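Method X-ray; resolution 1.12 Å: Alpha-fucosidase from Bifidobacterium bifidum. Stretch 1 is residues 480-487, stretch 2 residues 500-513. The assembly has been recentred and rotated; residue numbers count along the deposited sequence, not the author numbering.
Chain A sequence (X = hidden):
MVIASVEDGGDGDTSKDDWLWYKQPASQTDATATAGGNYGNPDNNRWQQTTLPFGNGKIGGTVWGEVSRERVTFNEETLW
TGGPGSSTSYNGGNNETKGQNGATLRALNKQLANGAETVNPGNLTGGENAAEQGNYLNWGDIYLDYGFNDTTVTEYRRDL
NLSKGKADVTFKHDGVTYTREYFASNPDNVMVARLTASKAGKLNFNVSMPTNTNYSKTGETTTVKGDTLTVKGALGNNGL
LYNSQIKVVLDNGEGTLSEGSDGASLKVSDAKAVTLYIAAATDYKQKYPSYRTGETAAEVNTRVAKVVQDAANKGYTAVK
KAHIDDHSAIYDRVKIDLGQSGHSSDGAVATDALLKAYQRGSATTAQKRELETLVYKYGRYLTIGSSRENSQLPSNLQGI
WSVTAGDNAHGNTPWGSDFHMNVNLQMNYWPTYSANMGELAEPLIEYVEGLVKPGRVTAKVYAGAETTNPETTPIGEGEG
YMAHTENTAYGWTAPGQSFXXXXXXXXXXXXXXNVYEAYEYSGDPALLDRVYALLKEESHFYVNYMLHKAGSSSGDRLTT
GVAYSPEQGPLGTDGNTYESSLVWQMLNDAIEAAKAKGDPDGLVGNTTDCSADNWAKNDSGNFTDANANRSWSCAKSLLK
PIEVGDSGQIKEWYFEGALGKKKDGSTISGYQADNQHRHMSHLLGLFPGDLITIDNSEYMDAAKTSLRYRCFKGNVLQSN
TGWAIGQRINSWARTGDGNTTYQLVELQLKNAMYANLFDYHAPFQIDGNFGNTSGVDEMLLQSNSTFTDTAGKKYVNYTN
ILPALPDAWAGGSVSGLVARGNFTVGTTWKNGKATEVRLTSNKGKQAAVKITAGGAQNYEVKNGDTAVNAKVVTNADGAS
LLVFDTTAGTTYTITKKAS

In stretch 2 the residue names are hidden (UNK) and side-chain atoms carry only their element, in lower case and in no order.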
# COMPACT_ATOMS: atom_id res chain seq x y z
N GLY A 480 -18.57 -16.64 6.66
CA GLY A 480 -17.21 -16.15 6.80
C GLY A 480 -16.34 -16.42 5.60
O GLY A 480 -16.56 -17.36 4.84
N TYR A 481 -15.33 -15.57 5.44
CA TYR A 481 -14.34 -15.71 4.39
C TYR A 481 -12.96 -15.63 5.02
O TYR A 481 -12.70 -14.80 5.89
CB TYR A 481 -14.55 -14.66 3.27
CG TYR A 481 -14.63 -13.23 3.76
CD1 TYR A 481 -13.55 -12.37 3.62
CD2 TYR A 481 -15.79 -12.75 4.38
CE1 TYR A 481 -13.62 -11.06 4.08
CE2 TYR A 481 -15.87 -11.44 4.84
CZ TYR A 481 -14.78 -10.61 4.69
OH TYR A 481 -14.84 -9.31 5.15
N MET A 482 -12.09 -16.54 4.60
CA MET A 482 -10.77 -16.68 5.16
C MET A 482 -9.74 -16.52 4.04
O MET A 482 -9.91 -17.06 2.95
CB MET A 482 -10.64 -18.06 5.81
CG MET A 482 -9.30 -18.31 6.48
SD MET A 482 -9.14 -20.02 7.04
CE MET A 482 -9.11 -19.83 8.83
N ALA A 483 -8.68 -15.77 4.33
CA ALA A 483 -7.54 -15.63 3.43
C ALA A 483 -6.30 -15.42 4.28
O ALA A 483 -6.40 -15.13 5.48
CB ALA A 483 -7.74 -14.49 2.45
N HIS A 484 -5.14 -15.56 3.65
CA HIS A 484 -3.89 -15.61 4.38
C HIS A 484 -2.89 -14.56 3.85
O HIS A 484 -3.30 -13.46 3.51
CB HIS A 484 -3.41 -17.06 4.37
CG HIS A 484 -4.25 -17.95 5.22
ND1 HIS A 484 -5.40 -18.59 4.78
CD2 HIS A 484 -4.14 -18.25 6.53
CE1 HIS A 484 -5.93 -19.27 5.78
NE2 HIS A 484 -5.18 -19.08 6.86
N THR A 485 -1.59 -14.87 3.85
CA THR A 485 -0.58 -13.88 3.46
C THR A 485 -0.48 -13.71 1.94
O THR A 485 -0.69 -12.62 1.41
CB THR A 485 0.81 -14.20 4.05
OG1 THR A 485 0.76 -14.08 5.48
CG2 THR A 485 1.86 -13.25 3.51
N GLU A 486 -0.13 -14.79 1.25
CA GLU A 486 0.13 -14.72 -0.18
C GLU A 486 -1.18 -14.79 -0.94
O GLU A 486 -1.87 -15.80 -0.92
CB GLU A 486 1.04 -15.85 -0.62
CG GLU A 486 2.40 -15.85 0.05
CD GLU A 486 3.35 -16.81 -0.63
OE1 GLU A 486 2.90 -17.88 -1.09
OE2 GLU A 486 4.56 -16.50 -0.69
N ASN A 487 -1.50 -13.69 -1.62
CA ASN A 487 -2.72 -13.55 -2.40
C ASN A 487 -2.39 -13.16 -3.83
O ASN A 487 -1.26 -12.78 -4.14
CB ASN A 487 -3.66 -12.56 -1.72
CG ASN A 487 -4.41 -13.19 -0.57
OD1 ASN A 487 -5.47 -13.78 -0.77
ND2 ASN A 487 -3.86 -13.10 0.63
N UNK A 500 4.56 -21.55 8.86
CA UNK A 500 5.20 -20.38 9.47
C UNK A 500 4.99 -19.10 8.66
O UNK A 500 4.68 -18.05 9.23
o UNK A 500 7.42 -20.74 8.51
c UNK A 500 6.69 -20.61 9.73
N UNK A 501 5.17 -19.20 7.34
CA UNK A 501 4.95 -18.06 6.46
C UNK A 501 3.62 -18.11 5.72
O UNK A 501 3.19 -17.10 5.15
c UNK A 501 4.61 -19.07 2.73
c UNK A 501 5.71 -19.55 3.45
c UNK A 501 6.10 -17.89 5.45
n UNK A 501 7.38 -20.99 3.88
c UNK A 501 4.19 -19.77 1.60
c UNK A 501 5.92 -21.44 1.88
c UNK A 501 6.41 -19.11 4.63
c UNK A 501 4.84 -20.94 1.19
c UNK A 501 7.41 -20.01 4.84
c UNK A 501 6.35 -20.73 3.01
N UNK A 502 2.97 -19.28 5.72
CA UNK A 502 1.79 -19.49 4.90
C UNK A 502 0.44 -19.27 5.56
O UNK A 502 -0.54 -18.98 4.86
N UNK A 503 0.38 -19.42 6.88
CA UNK A 503 -0.88 -19.34 7.63
C UNK A 503 -0.95 -18.03 8.39
O UNK A 503 -0.08 -17.75 9.22
n UNK A 503 -3.55 -20.05 11.22
c UNK A 503 -2.30 -19.84 10.69
c UNK A 503 -3.96 -21.92 8.22
c UNK A 503 -5.59 -21.28 10.45
c UNK A 503 -6.07 -22.05 9.42
c UNK A 503 -2.19 -20.48 9.48
c UNK A 503 -4.28 -20.82 10.35
c UNK A 503 -3.45 -21.12 9.25
c UNK A 503 -0.98 -20.52 8.59
c UNK A 503 -5.27 -22.37 8.31
N UNK A 504 -1.98 -17.25 8.12
CA UNK A 504 -2.18 -15.99 8.82
C UNK A 504 -3.59 -15.46 8.58
O UNK A 504 -3.76 -14.46 7.89
c UNK A 504 -1.16 -14.95 8.35
o UNK A 504 -1.34 -14.65 6.98
N UNK A 505 -4.60 -16.11 9.16
CA UNK A 505 -5.97 -15.71 8.86
C UNK A 505 -6.34 -14.33 9.39
O UNK A 505 -7.33 -13.75 8.92
c UNK A 505 -4.56 -17.27 10.08
c UNK A 505 -5.97 -17.36 10.58
c UNK A 505 -6.82 -16.80 9.51
N UNK A 506 -5.59 -13.80 10.36
CA UNK A 506 -5.84 -12.44 10.83
C UNK A 506 -5.46 -11.39 9.78
O UNK A 506 -5.73 -10.20 9.98
c UNK A 506 -5.14 -12.18 12.16
N UNK A 507 -4.86 -11.83 8.67
CA UNK A 507 -4.62 -10.95 7.53
C UNK A 507 -5.90 -10.28 7.05
O UNK A 507 -5.88 -9.13 6.60
c UNK A 507 -3.98 -11.74 6.40
N UNK A 508 -7.02 -11.00 7.11
CA UNK A 508 -8.30 -10.44 6.67
C UNK A 508 -8.81 -9.35 7.63
O UNK A 508 -9.03 -8.22 7.20
c UNK A 508 -8.89 -12.39 5.19
c UNK A 508 -9.36 -11.53 6.35
c UNK A 508 -10.70 -10.89 6.02
N UNK A 509 -8.94 -9.65 8.94
CA UNK A 509 -9.13 -8.55 9.89
C UNK A 509 -8.20 -7.35 9.63
O UNK A 509 -8.66 -6.21 9.58
c UNK A 509 -8.83 -9.21 11.25
c UNK A 509 -9.33 -10.61 11.07
c UNK A 509 -9.02 -10.97 9.62
N UNK A 510 -6.91 -7.59 9.43
CA UNK A 510 -5.98 -6.49 9.24
C UNK A 510 -6.30 -5.65 8.00
O UNK A 510 -6.42 -4.42 8.10
c UNK A 510 -3.69 -4.58 9.47
c UNK A 510 -3.51 -5.93 9.37
c UNK A 510 -4.55 -7.00 9.18
c UNK A 510 -1.49 -4.89 9.60
c UNK A 510 -2.10 -6.15 9.44
c UNK A 510 -0.10 -4.74 9.72
c UNK A 510 0.07 -7.16 9.52
n UNK A 510 -2.49 -3.95 9.62
c UNK A 510 -1.30 -7.30 9.40
c UNK A 510 0.66 -5.89 9.68
N UNK A 511 -6.45 -6.28 6.84
CA UNK A 511 -6.76 -5.51 5.63
C UNK A 511 -8.12 -4.82 5.75
O UNK A 511 -8.32 -3.76 5.16
c UNK A 511 -5.04 -4.77 3.12
c UNK A 511 -6.40 -5.47 3.11
c UNK A 511 -6.64 -6.36 4.34
c UNK A 511 -7.86 -7.26 4.14
N UNK A 512 -9.04 -5.40 6.52
CA UNK A 512 -10.30 -4.72 6.81
C UNK A 512 -10.13 -3.39 7.54
O UNK A 512 -11.00 -2.52 7.44
c UNK A 512 -12.85 -6.16 5.62
c UNK A 512 -12.60 -7.76 7.54
c UNK A 512 -11.90 -6.72 6.67
c UNK A 512 -11.27 -5.63 7.55
N UNK A 513 -9.03 -3.23 8.27
CA UNK A 513 -8.74 -1.92 8.85
C UNK A 513 -8.57 -0.86 7.76
O UNK A 513 -9.16 0.22 7.85
c UNK A 513 -7.67 -2.67 11.04
c UNK A 513 -7.50 -1.93 9.73
o UNK A 513 -6.10 -1.27 12.17
c UNK A 513 -6.53 -2.41 12.00
n UNK A 513 -6.06 -3.46 12.67
O HOH W 1 -0.15 -17.37 2.65

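Position 500 has one carbon followed by one oxygen and makes no contact with stretch 1. It is Ser500. Position 501 has one carbon, then fused five- and six-membered rings holding eight carbons and one nitrogen. A ring carbon lies 3.5 Å from OE1 of Glu486, at an oblique approach to the ring. The fused system is an indole, so the residue is Trp501.

Position 502 has no side-chain atoms. Its carbonyl O makes the contact, 3.5 Å from CB of His484. It is Gly502. Water 1 donates to Gly502 O at 2.8 Å and accepts from Glu486 N at 2.9 Å, linking the two backbones.

Position 503 again carries one carbon and a nine-atom fused ring system with one nitrogen. Its CB points away, but the ring end comes back to stretch 1. NE2 of His484 sits over one face of the ring system, 3.4 Å from a carbon of the six-membered ring. The His484 ring plane and that ring are 44° apart, an oblique pair. CE of Met482 packs 3.8 Å from another carbon of the six-membered ring. The residue is Trp503, the first after the helix to leave helical angles.

Position 504 has one carbon and one oxygen, and that oxygen is 2.6 Å from OG1 of Thr485. A two-atom side chain ending in oxygen is serine, Ser504. The pair OG1 of Thr485 and OG of Ser504 is a short hydrogen bond, and either hydroxyl could donate.

Position 505 has three carbons closing a ring onto the backbone N. Its CB is 3.9 Å from CE of Met482. Its CA-H points almost straight at Ala483 O, with CA and O 3.5 Å apart. It is Pro505.

Position 506 has a single carbon, directed away from stretch 1. It is Ala506. Position 507 also has a single carbon, but this one points toward stretch 1, 3.4 Å from O of His484. It is Ala507, and it closes a type I turn that begins at Ser504: Ala507 N hydrogen-bonds to Ser504 O at 3.0 Å.

Position 508 has one carbon carrying two more, a fork at the first atom. One branch carbon lies 3.5 Å from CE1 of Tyr481, the other 3.6 Å from CB of Ala483. It is Val508.

Position 509 has three carbons closing onto its own N: Pro509. Position 510 has one carbon and a fused indole: Trp510. Position 511 has four carbons, forked at the first, with one arm two carbons long: Ile511. None of these three touches stretch 1.

Position 512 has four carbons forked at the second, one of them 3.6 Å from OH of Tyr481. It is Leu512. Position 513 has three carbons, the third carrying one oxygen and one nitrogen. It is Gln513, out of reach.

The contact centres on His484, which lies against 502-505, and Thr485, which hydrogen-bonds Ser504. Apolar packing of Tyr481, Met482 and Ala483 against Trp503, Pro505 and Val508 adds to it. Water 1 adds a further polar link. Together the stretches bury 630 Å².

Stretch 2, residues 500-513: SWGWSPAAVPWILQ
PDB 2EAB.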